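PDB 4REL: UDP-glucose:anthocyanidin 3-O-glucosyltransferase, which belongs to the plant UDP-glycosyltransferase family of the GT-B clan, folding into two Rossmann-like domains that face each other across a cleft. Local coordinates for residues M1-H6 and P33-S38; N212-L217 and Y235-P240. All coordinates share one frame; numbering follows the deposited sequence.

Contact 1 of 2, residues M1-H6 and P33-S38; sequences MKNKQH and PNTSFS. With ACT (acetate ion), chain G.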
loop_
_atom_site.group_PDB
_atom_site.type_symbol
_atom_site.label_atom_id
_atom_site.label_comp_id
_atom_site.label_asym_id
_atom_site.label_seq_id
_atom_site.Cartn_x
_atom_site.Cartn_y
_atom_site.Cartn_z
ATOM N N MET A 1 17.408 34.290 13.428
ATOM C CA MET A 1 16.511 33.525 14.295
ATOM C C MET A 1 16.892 32.066 14.226
ATOM O O MET A 1 17.241 31.572 13.154
ATOM C CB MET A 1 15.060 33.624 13.819
ATOM C CG MET A 1 14.312 34.849 14.262
ATOM S SD MET A 1 12.546 34.698 13.913
ATOM C CE MET A 1 12.009 33.576 15.206
ATOM N N LYS A 2 16.790 31.366 15.349
ATOM C CA LYS A 2 16.999 29.924 15.343
ATOM C C LYS A 2 15.803 29.207 14.713
ATOM O O LYS A 2 14.654 29.482 15.066
ATOM C CB LYS A 2 17.236 29.417 16.763
ATOM C CG LYS A 2 18.495 28.577 16.901
ATOM C CD LYS A 2 18.848 27.896 15.582
ATOM C CE LYS A 2 19.723 26.678 15.800
ATOM N NZ LYS A 2 19.050 25.680 16.672
ATOM N N ASN A 3 16.060 28.316 13.756
ATOM C CA ASN A 3 14.981 27.506 13.204
ATOM C C ASN A 3 14.473 26.564 14.288
ATOM O O ASN A 3 15.245 25.816 14.891
ATOM C CB ASN A 3 15.417 26.711 11.966
ATOM C CG ASN A 3 14.255 25.946 11.320
ATOM O OD1 ASN A 3 13.683 25.043 11.923
ATOM N ND2 ASN A 3 13.925 26.295 10.084
ATOM N N LYS A 4 13.175 26.621 14.549
ATOM C CA LYS A 4 12.595 25.791 15.589
ATOM C C LYS A 4 11.526 24.877 15.013
ATOM O O LYS A 4 10.720 24.344 15.764
ATOM C CB LYS A 4 11.999 26.659 16.703
ATOM C CG LYS A 4 13.001 27.592 17.368
ATOM C CD LYS A 4 12.440 28.216 18.646
ATOM C CE LYS A 4 13.506 29.025 19.396
ATOM N NZ LYS A 4 12.940 29.784 20.557
ATOM N N GLN A 5 11.513 24.715 13.686
ATOM C CA GLN A 5 10.535 23.821 13.044
ATOM C C GLN A 5 10.821 22.371 13.423
ATOM O O GLN A 5 11.957 21.890 13.319
ATOM C CB GLN A 5 10.536 23.977 11.520
ATOM C CG GLN A 5 10.195 25.390 11.023
ATOM C CD GLN A 5 9.014 25.998 11.755
ATOM O OE1 GLN A 5 9.186 26.753 12.715
ATOM N NE2 GLN A 5 7.808 25.672 11.309
ATOM N N HIS A 6 9.786 21.671 13.868
ATOM C CA HIS A 6 9.968 20.330 14.410
ATOM C C HIS A 6 8.742 19.485 14.121
ATOM O O HIS A 6 7.683 19.678 14.722
ATOM C CB HIS A 6 10.234 20.402 15.918
ATOM C CG HIS A 6 10.394 19.061 16.580
ATOM N ND1 HIS A 6 10.335 18.900 17.946
ATOM C CD2 HIS A 6 10.646 17.836 16.062
ATOM C CE1 HIS A 6 10.512 17.618 18.244
ATOM N NE2 HIS A 6 10.701 16.956 17.120
ATOM N N PRO A 33 16.763 20.732 5.472
ATOM C CA PRO A 33 17.750 20.219 6.427
ATOM C C PRO A 33 17.843 21.016 7.735
ATOM O O PRO A 33 18.446 20.522 8.681
ATOM C CB PRO A 33 19.067 20.311 5.650
ATOM C CG PRO A 33 18.834 21.390 4.650
ATOM C CD PRO A 33 17.395 21.255 4.248
ATOM N N ASN A 34 17.269 22.211 7.785
ATOM C CA ASN A 34 17.242 22.994 9.017
ATOM C C ASN A 34 16.072 22.652 9.944
ATOM O O ASN A 34 15.937 23.214 11.031
ATOM C CB ASN A 34 17.265 24.497 8.700
ATOM C CG ASN A 34 15.947 25.023 8.100
ATOM O OD1 ASN A 34 15.717 26.234 8.092
ATOM N ND2 ASN A 34 15.095 24.127 7.582
ATOM N N THR A 35 15.234 21.723 9.502
ATOM C CA THR A 35 14.031 21.343 10.238
ATOM C C THR A 35 14.240 19.964 10.854
ATOM O O THR A 35 14.855 19.099 10.231
ATOM C CB THR A 35 12.824 21.303 9.287
ATOM O OG1 THR A 35 12.555 22.632 8.818
ATOM C CG2 THR A 35 11.585 20.761 9.982
ATOM N N SER A 36 13.755 19.780 12.082
ATOM C CA SER A 36 13.874 18.507 12.791
ATOM C C SER A 36 12.709 17.608 12.441
ATOM O O SER A 36 11.564 18.061 12.441
ATOM C CB SER A 36 13.857 18.732 14.301
ATOM O OG SER A 36 14.952 19.553 14.691
ATOM N N PHE A 37 13.008 16.339 12.172
ATOM C CA PHE A 37 11.983 15.334 11.912
ATOM C C PHE A 37 12.145 14.199 12.917
ATOM O O PHE A 37 13.192 13.553 12.985
ATOM C CB PHE A 37 12.083 14.818 10.468
ATOM C CG PHE A 37 11.758 15.871 9.433
ATOM C CD1 PHE A 37 10.486 15.952 8.883
ATOM C CD2 PHE A 37 12.708 16.810 9.052
ATOM C CE1 PHE A 37 10.169 16.929 7.941
ATOM C CE2 PHE A 37 12.397 17.796 8.115
ATOM C CZ PHE A 37 11.127 17.851 7.558
ATOM N N SER A 38 11.101 13.970 13.706
ATOM C CA SER A 38 11.167 12.991 14.777
ATOM C C SER A 38 10.216 11.850 14.457
ATOM O O SER A 38 8.998 12.016 14.501
ATOM C CB SER A 38 10.814 13.645 16.116
ATOM O OG SER A 38 11.816 14.593 16.514
HETATM C C ACT G . 18.233 19.089 12.909
HETATM O O ACT G . 17.279 18.752 13.644
HETATM O OXT ACT G . 19.363 18.556 13.024
HETATM C CH3 ACT G . 18.049 20.251 11.969
#
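His6 turns the CD2-NE2 side of its ring to Ser36 and Ser38. Its CB leads to a CG set anti to the backbone N (chi1 178°), where CG lies 4.2 Å from Ser36 CB. Next, CD2 packs 3.8 Å from Ser36 CB. At the tip, NE2 forms a hydrogen bond of 2.7 Å with Ser38 OG, in which either atom could be the donor, and CE1 lies 3.7 Å from that OG. ND1 bonds to the carbonyl of Gln106, so both nitrogens of a buried imidazole are satisfied and its rotation is fixed. Serine suits both places: at 36 a small CB lets the ring lie close, and at 38 the hydroxyl meets NE2. Ser36 OG lies 2.7 Å from O of an acetate ion, probably from the crystallisation liquor and also held by Arg60; Gln106 OE1 competes for its one proton. The backbones join in parallel register, Ser36 N donating to Gln5 O at 3.0 Å. Asn3 OD1 accepts from Gln5 N at 2.8 Å, closing an Asx turn. Strands 6-10 and 36-42, paired here at their starts, form a beta-alpha-beta crossover through helix 18-31; His6 and Ser38 touch helix 89-104, while Phe37 packs on helix 18-31.

Contact 2 of 2, residues N212-L217 and Y235-P240; sequences NFFAEL and YVVPLP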
loop_
_atom_site.group_PDB
_atom_site.type_symbol
_atom_site.label_atom_id
_atom_site.label_comp_id
_atom_site.label_asym_id
_atom_site.label_seq_id
_atom_site.Cartn_x
_atom_site.Cartn_y
_atom_site.Cartn_z
ATOM N N ASN A 212 -0.321 8.939 -1.249
ATOM C CA ASN A 212 0.904 8.332 -1.762
ATOM C C ASN A 212 0.639 7.720 -3.136
ATOM O O ASN A 212 0.759 6.512 -3.323
ATOM C CB ASN A 212 1.346 7.223 -0.798
ATOM C CG ASN A 212 2.793 6.817 -0.988
ATOM O OD1 ASN A 212 3.674 7.669 -1.148
ATOM N ND2 ASN A 212 3.049 5.503 -0.977
ATOM N N PHE A 213 0.273 8.550 -4.104
ATOM C CA PHE A 213 -0.092 8.036 -5.419
ATOM C C PHE A 213 0.013 9.121 -6.490
ATOM O O PHE A 213 0.517 10.212 -6.238
ATOM C CB PHE A 213 -1.513 7.457 -5.368
ATOM C CG PHE A 213 -1.798 6.464 -6.459
ATOM C CD1 PHE A 213 -0.994 5.344 -6.613
ATOM C CD2 PHE A 213 -2.863 6.651 -7.324
ATOM C CE1 PHE A 213 -1.241 4.417 -7.618
ATOM C CE2 PHE A 213 -3.116 5.738 -8.339
ATOM C CZ PHE A 213 -2.309 4.619 -8.485
ATOM N N PHE A 214 -0.467 8.805 -7.687
ATOM C CA PHE A 214 -0.395 9.706 -8.828
ATOM C C PHE A 214 -1.786 10.270 -9.101
ATOM O O PHE A 214 -2.689 9.533 -9.494
ATOM C CB PHE A 214 0.088 8.926 -10.063
ATOM C CG PHE A 214 1.293 8.045 -9.805
ATOM C CD1 PHE A 214 2.566 8.594 -9.721
ATOM C CD2 PHE A 214 1.150 6.670 -9.674
ATOM C CE1 PHE A 214 3.673 7.782 -9.489
ATOM C CE2 PHE A 214 2.249 5.851 -9.447
ATOM C CZ PHE A 214 3.513 6.410 -9.353
ATOM N N ALA A 215 -1.963 11.574 -8.895
ATOM C CA ALA A 215 -3.271 12.199 -9.069
ATOM C C ALA A 215 -3.837 11.954 -10.466
ATOM O O ALA A 215 -5.047 11.788 -10.640
ATOM C CB ALA A 215 -3.179 13.695 -8.788
ATOM N N GLU A 216 -2.942 11.920 -11.453
ATOM C CA GLU A 216 -3.322 11.746 -12.856
ATOM C C GLU A 216 -3.961 10.388 -13.144
ATOM O O GLU A 216 -4.613 10.209 -14.174
ATOM C CB GLU A 216 -2.095 11.972 -13.752
ATOM C CG GLU A 216 -1.556 13.402 -13.747
ATOM C CD GLU A 216 -0.607 13.709 -12.589
ATOM O OE1 GLU A 216 -0.494 12.892 -11.646
ATOM O OE2 GLU A 216 0.035 14.780 -12.630
ATOM N N LEU A 217 -3.791 9.436 -12.233
ATOM C CA LEU A 217 -4.364 8.097 -12.402
ATOM C C LEU A 217 -5.713 7.911 -11.722
ATOM O O LEU A 217 -6.429 6.955 -12.014
ATOM C CB LEU A 217 -3.404 7.018 -11.885
ATOM C CG LEU A 217 -2.259 6.572 -12.782
ATOM C CD1 LEU A 217 -1.613 5.314 -12.195
ATOM C CD2 LEU A 217 -2.765 6.298 -14.184
ATOM N N TYR A 235 -1.078 15.226 -3.465
ATOM C CA TYR A 235 -0.501 13.966 -3.928
ATOM C C TYR A 235 1.014 14.120 -3.996
ATOM O O TYR A 235 1.522 15.037 -4.643
ATOM C CB TYR A 235 -1.033 13.586 -5.313
ATOM C CG TYR A 235 -2.452 13.060 -5.365
ATOM C CD1 TYR A 235 -2.708 11.711 -5.586
ATOM C CD2 TYR A 235 -3.536 13.917 -5.215
ATOM C CE1 TYR A 235 -4.018 11.228 -5.648
ATOM C CE2 TYR A 235 -4.837 13.446 -5.277
ATOM C CZ TYR A 235 -5.068 12.103 -5.489
ATOM O OH TYR A 235 -6.366 11.659 -5.557
ATOM N N VAL A 236 1.732 13.239 -3.312
ATOM C CA VAL A 236 3.184 13.206 -3.406
ATOM C C VAL A 236 3.593 11.872 -4.014
ATOM O O VAL A 236 3.121 10.814 -3.588
ATOM C CB VAL A 236 3.841 13.413 -2.038
ATOM C CG1 VAL A 236 5.361 13.273 -2.138
ATOM C CG2 VAL A 236 3.471 14.786 -1.502
ATOM N N VAL A 237 4.445 11.948 -5.034
ATOM C CA VAL A 237 4.849 10.787 -5.820
ATOM C C VAL A 237 5.400 9.698 -4.909
ATOM O O VAL A 237 6.312 9.951 -4.114
ATOM C CB VAL A 237 5.906 11.191 -6.876
ATOM C CG1 VAL A 237 6.626 9.976 -7.430
ATOM C CG2 VAL A 237 5.247 11.979 -7.999
ATOM N N PRO A 238 4.850 8.481 -5.020
ATOM C CA PRO A 238 5.190 7.359 -4.131
ATOM C C PRO A 238 6.517 6.683 -4.445
ATOM O O PRO A 238 6.959 5.848 -3.657
ATOM C CB PRO A 238 4.049 6.359 -4.383
ATOM C CG PRO A 238 3.579 6.677 -5.769
ATOM C CD PRO A 238 3.693 8.169 -5.882
ATOM N N LEU A 239 7.122 7.019 -5.584
ATOM C CA LEU A 239 8.393 6.429 -5.989
ATOM C C LEU A 239 9.453 6.648 -4.922
ATOM O O LEU A 239 9.452 7.681 -4.248
ATOM C CB LEU A 239 8.864 7.030 -7.317
ATOM C CG LEU A 239 7.940 6.749 -8.503
ATOM C CD1 LEU A 239 8.481 7.390 -9.780
ATOM C CD2 LEU A 239 7.755 5.250 -8.686
ATOM N N PRO A 240 10.360 5.671 -4.760
ATOM C CA PRO A 240 11.387 5.756 -3.715
ATOM C C PRO A 240 12.427 6.826 -4.008
ATOM O O PRO A 240 12.912 6.930 -5.140
ATOM C CB PRO A 240 12.050 4.373 -3.759
ATOM C CG PRO A 240 11.810 3.882 -5.158
ATOM C CD PRO A 240 10.435 4.401 -5.510
HETATM O O HOH W 1 5.661 4.494 -1.571
HETATM O O HOH W 2 3.940 10.232 -0.908
#
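Ala215 lays its CB over the face of Tyr235, 3.6 Å from the ring centroid and 14° off the normal, a CH-pi contact. A methyl suits this place because it is small enough for the backbone to come close too: Ala215 N lies 3.4 Å from Tyr235 CD1, and Phe213 O sits at the ring's edge. In a second CH-pi contact, Pro238 CD lies 4.0 Å from the centroid of the Phe214 ring. Pro238 CG comes to 3.6 Å from Phe214 CZ. The compact proline ring can rest on the phenyl face. Both segments leave the C-terminal ends of neighbouring parallel strands, 208-211 and 233-235, in the Rossmann-like sheet of a GT-B glycosyltransferase. With CG anti to its backbone N (chi1 -162°), Asn212 brings its amide beside Pro238, OD1 3.4 Å from Pro238 CA. Two waters link the segments. One accepts from Asn212 ND2 and donates to Pro238 O at 2.8 Å; the other donates to Asn212 OD1 at 2.6 Å and to Val236 O. An amide, donor at one branch and acceptor at the other, fits both bridges. Farther out, Asp218 hydrogen-bonds Tyr235 OH, and Met350 of helix 346-354 touches Phe214, Pro238 and Leu239.

Overall arrangement
Contacts 1 and 2 belong to the same seven-stranded parallel sheet but to different parts of it. Contact 1 pairs the first two strands at their starts, whereas contact 2 joins the loops that follow its last two strands, 208-211 and 233-235. Their centres are 26 Å apart and their nearest atoms about 12 Å, with no touch, and contact 1 closes along the chain before contact 2 opens. The centre of contact 1 lies about 29 Å from the centre of the chain, that of contact 2 about 12 Å. The bound 3,5,7-trihydroxy-2-(4-hydroxyphenyl)-4H-chromen-4-one lies about 11 Å from the side chain of Asn212, and no residue of either contact lines its pocket.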